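Local coordinates for protein beta-n-acetylhexosaminidase (PDB 4AZC) that probably removes terminal beta-linked N-acetylhexosamine residues from glycans, as a family 20 glycoside hydrolase with a TIM-barrel catalytic module, at residues B[278-283]-B[325-330]. Sequence-based numbering, arbitrary orientation.
Sequences DWYYIL and MLSIWA. With NGW ((2S,3aR,5R,6S,7R,7aR)-5-(hydroxymethyl)-2-methyl-2,3a,5,6,7,7a-hexahydro-1H-pyrano[3,2-d][1,3]thiazole-6,7-diol), chain K.
Tyr-280 and Trp-329 meet in a T-shaped pair at the C-terminal end of the parallel barrel strands, where this family 20 TIM barrel holds its ligand. The indole points its edge at the phenol ring: NE1 of Trp-329 sits 3.2 Å above the plane of Tyr-280, over its centre, with the two planes at 66°. CG of Trp-329 lies anti to its own carbonyl carbon (chi1 -62°), which turns the indole so that its NE1 edge meets Tyr-280 while one face lies against the bound thiazolidine-fused sugar NGW. That face carries the sugar ring, so Trp-329 forms a wall of the pocket, which Tyr-280 also lines. Ile-282, on the same side of the sheet as Trp-329, extends this wall, bringing CG1 to 3.9 Å from CB of Trp-329 and to 3.7 Å from C6 of NGW.

On the other face, Tyr-281 and Ile-328 pack toward helix 339-351, and the phenol oxygen of Tyr-281 is hydrogen-bonded to Glu-341. Leu-283 crosses Ile-328 at about a right angle, CD2 against CG2 at 3.6 Å. Farther back, in a 3-10 turn just before strand 281-282, CB of Trp-279 rests on CG of Leu-326, while its indole NE1 is hydrogen-bonded to the backbone O of Asn-300.

The backbones of 281-282 and 325-329 run parallel, the two strands of a beta-alpha-beta unit whose connection contains helix 294-303. Three nearly straight hydrogen bonds join them: N of Tyr-281 to O of Ser-327, N of Trp-329 to O of Tyr-281, and N of Leu-283 to O of Trp-329. Trp-329 is thus gripped through both its N and its O, which fixes the backbone beneath the indole. At the pocket end, OH of Tyr-280 reaches to 3.0 Å from S1 of NGW.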
loop_
_atom_site.group_PDB
_atom_site.type_symbol
_atom_site.label_atom_id
_atom_site.label_comp_id
_atom_site.label_asym_id
_atom_site.label_seq_id
_atom_site.Cartn_x
_atom_site.Cartn_y
_atom_site.Cartn_z
ATOM N N ASP B 278 14.347 0.375 -6.799
ATOM C CA ASP B 278 14.644 0.446 -8.243
ATOM C C ASP B 278 13.402 0.725 -9.098
ATOM O O ASP B 278 13.511 1.300 -10.194
ATOM C CB ASP B 278 15.293 -0.848 -8.752
ATOM C CG ASP B 278 16.644 -1.102 -8.140
ATOM O OD1 ASP B 278 17.209 -0.160 -7.541
ATOM O OD2 ASP B 278 17.135 -2.248 -8.262
ATOM N N TRP B 279 12.233 0.327 -8.598
ATOM C CA TRP B 279 10.997 0.451 -9.373
ATOM C C TRP B 279 10.217 1.736 -9.114
ATOM O O TRP B 279 9.149 1.936 -9.698
ATOM C CB TRP B 279 10.100 -0.766 -9.139
ATOM C CG TRP B 279 10.772 -2.100 -9.466
ATOM C CD1 TRP B 279 11.520 -2.406 -10.577
ATOM C CD2 TRP B 279 10.703 -3.303 -8.690
ATOM N NE1 TRP B 279 11.932 -3.717 -10.526
ATOM C CE2 TRP B 279 11.441 -4.291 -9.379
ATOM C CE3 TRP B 279 10.087 -3.641 -7.474
ATOM C CZ2 TRP B 279 11.595 -5.587 -8.885
ATOM C CZ3 TRP B 279 10.240 -4.932 -6.984
ATOM C CH2 TRP B 279 10.981 -5.891 -7.695
ATOM N N TYR B 280 10.753 2.602 -8.254
ATOM C CA TYR B 280 10.086 3.858 -7.878
ATOM C C TYR B 280 9.893 4.823 -9.019
ATOM O O TYR B 280 10.792 5.041 -9.819
ATOM C CB TYR B 280 10.898 4.618 -6.812
ATOM C CG TYR B 280 10.749 4.078 -5.427
ATOM C CD1 TYR B 280 10.057 2.882 -5.191
ATOM C CD2 TYR B 280 11.335 4.726 -4.347
ATOM C CE1 TYR B 280 9.929 2.366 -3.912
ATOM C CE2 TYR B 280 11.205 4.208 -3.055
ATOM C CZ TYR B 280 10.502 3.025 -2.853
ATOM O OH TYR B 280 10.362 2.499 -1.587
ATOM N N TYR B 281 8.722 5.444 -9.043
ATOM C CA TYR B 281 8.499 6.620 -9.861
ATOM C C TYR B 281 7.871 7.721 -9.010
ATOM O O TYR B 281 6.843 7.511 -8.370
ATOM C CB TYR B 281 7.634 6.308 -11.083
ATOM C CG TYR B 281 7.259 7.557 -11.856
ATOM C CD1 TYR B 281 8.244 8.453 -12.290
ATOM C CD2 TYR B 281 5.922 7.848 -12.147
ATOM C CE1 TYR B 281 7.915 9.608 -12.985
ATOM C CE2 TYR B 281 5.576 9.011 -12.851
ATOM C CZ TYR B 281 6.579 9.877 -13.264
ATOM O OH TYR B 281 6.256 11.011 -13.961
ATOM N N ILE B 282 8.522 8.881 -9.011
ATOM C CA ILE B 282 8.080 10.057 -8.271
ATOM C C ILE B 282 7.459 10.984 -9.301
ATOM O O ILE B 282 8.118 11.366 -10.273
ATOM C CB ILE B 282 9.271 10.779 -7.567
ATOM C CG1 ILE B 282 9.768 9.982 -6.360
ATOM C CG2 ILE B 282 8.888 12.211 -7.122
ATOM C CD1 ILE B 282 10.900 9.028 -6.660
ATOM N N LEU B 283 6.194 11.338 -9.098
ATOM C CA LEU B 283 5.480 12.157 -10.074
ATOM C C LEU B 283 6.302 13.372 -10.507
ATOM O O LEU B 283 6.782 14.135 -9.670
ATOM C CB LEU B 283 4.103 12.581 -9.544
ATOM C CG LEU B 283 3.134 11.488 -9.081
ATOM C CD1 LEU B 283 1.793 12.102 -8.717
ATOM C CD2 LEU B 283 2.966 10.384 -10.122
ATOM N N MET B 325 6.186 -5.169 -4.625
ATOM C CA MET B 325 5.393 -3.955 -4.705
ATOM C C MET B 325 6.127 -2.902 -5.531
ATOM O O MET B 325 7.302 -2.636 -5.295
ATOM C CB MET B 325 5.076 -3.432 -3.297
ATOM C CG MET B 325 4.257 -2.149 -3.267
ATOM S SD MET B 325 3.296 -1.902 -1.758
ATOM C CE MET B 325 4.451 -0.963 -0.771
ATOM N N LEU B 326 5.433 -2.331 -6.512
ATOM C CA LEU B 326 5.963 -1.215 -7.290
ATOM C C LEU B 326 5.254 0.061 -6.814
ATOM O O LEU B 326 4.040 0.063 -6.576
ATOM C CB LEU B 326 5.806 -1.466 -8.806
ATOM C CG LEU B 326 6.369 -0.416 -9.780
ATOM C CD1 LEU B 326 6.727 -1.030 -11.119
ATOM C CD2 LEU B 326 5.397 0.751 -9.971
ATOM N N SER B 327 6.024 1.133 -6.636
ATOM C CA SER B 327 5.541 2.271 -5.876
ATOM C C SER B 327 5.606 3.595 -6.635
ATOM O O SER B 327 6.654 3.976 -7.171
ATOM C CB SER B 327 6.303 2.397 -4.547
ATOM O OG SER B 327 6.281 1.181 -3.801
ATOM N N ILE B 328 4.468 4.283 -6.644
ATOM C CA ILE B 328 4.337 5.622 -7.190
ATOM C C ILE B 328 4.325 6.617 -6.026
ATOM O O ILE B 328 3.551 6.469 -5.079
ATOM C CB ILE B 328 3.036 5.758 -8.030
ATOM C CG1 ILE B 328 2.862 4.574 -9.011
ATOM C CG2 ILE B 328 2.979 7.115 -8.725
ATOM C CD1 ILE B 328 3.972 4.406 -10.053
ATOM N N TRP B 329 5.193 7.621 -6.088
ATOM C CA TRP B 329 5.335 8.568 -4.978
ATOM C C TRP B 329 5.076 9.997 -5.425
ATOM O O TRP B 329 5.316 10.356 -6.586
ATOM C CB TRP B 329 6.726 8.472 -4.362
ATOM C CG TRP B 329 7.048 7.137 -3.766
ATOM C CD1 TRP B 329 7.838 6.165 -4.317
ATOM C CD2 TRP B 329 6.611 6.627 -2.496
ATOM N NE1 TRP B 329 7.923 5.089 -3.466
ATOM C CE2 TRP B 329 7.173 5.340 -2.347
ATOM C CE3 TRP B 329 5.790 7.128 -1.478
ATOM C CZ2 TRP B 329 6.950 4.546 -1.214
ATOM C CZ3 TRP B 329 5.571 6.338 -0.341
ATOM C CH2 TRP B 329 6.147 5.057 -0.225
ATOM N N ALA B 330 4.589 10.815 -4.502
ATOM C CA ALA B 330 4.210 12.182 -4.837
ATOM C C ALA B 330 4.985 13.229 -4.032
ATOM O O ALA B 330 4.395 14.191 -3.521
ATOM C CB ALA B 330 2.699 12.355 -4.674
HETATM O O4 NGW K . 8.240 9.350 -1.330
HETATM C C4 NGW K . 9.396 8.797 -0.718
HETATM C C3 NGW K . 8.992 8.025 0.531
HETATM C C5 NGW K . 10.075 7.847 -1.708
HETATM O O3 NGW K . 8.304 8.899 1.433
HETATM C C2 NGW K . 10.247 7.402 1.195
HETATM N N2 NGW K . 9.881 6.409 2.234
HETATM C C1 NGW K . 11.116 6.629 0.170
HETATM C C7 NGW K . 9.262 5.234 1.591
HETATM C C8 NGW K . 9.410 4.024 2.509
HETATM S S1 NGW K . 10.200 5.041 0.035
HETATM O O5 NGW K . 11.286 7.355 -1.098
HETATM C C6 NGW K . 10.451 8.562 -3.023
HETATM O O6 NGW K . 11.305 9.681 -2.747
#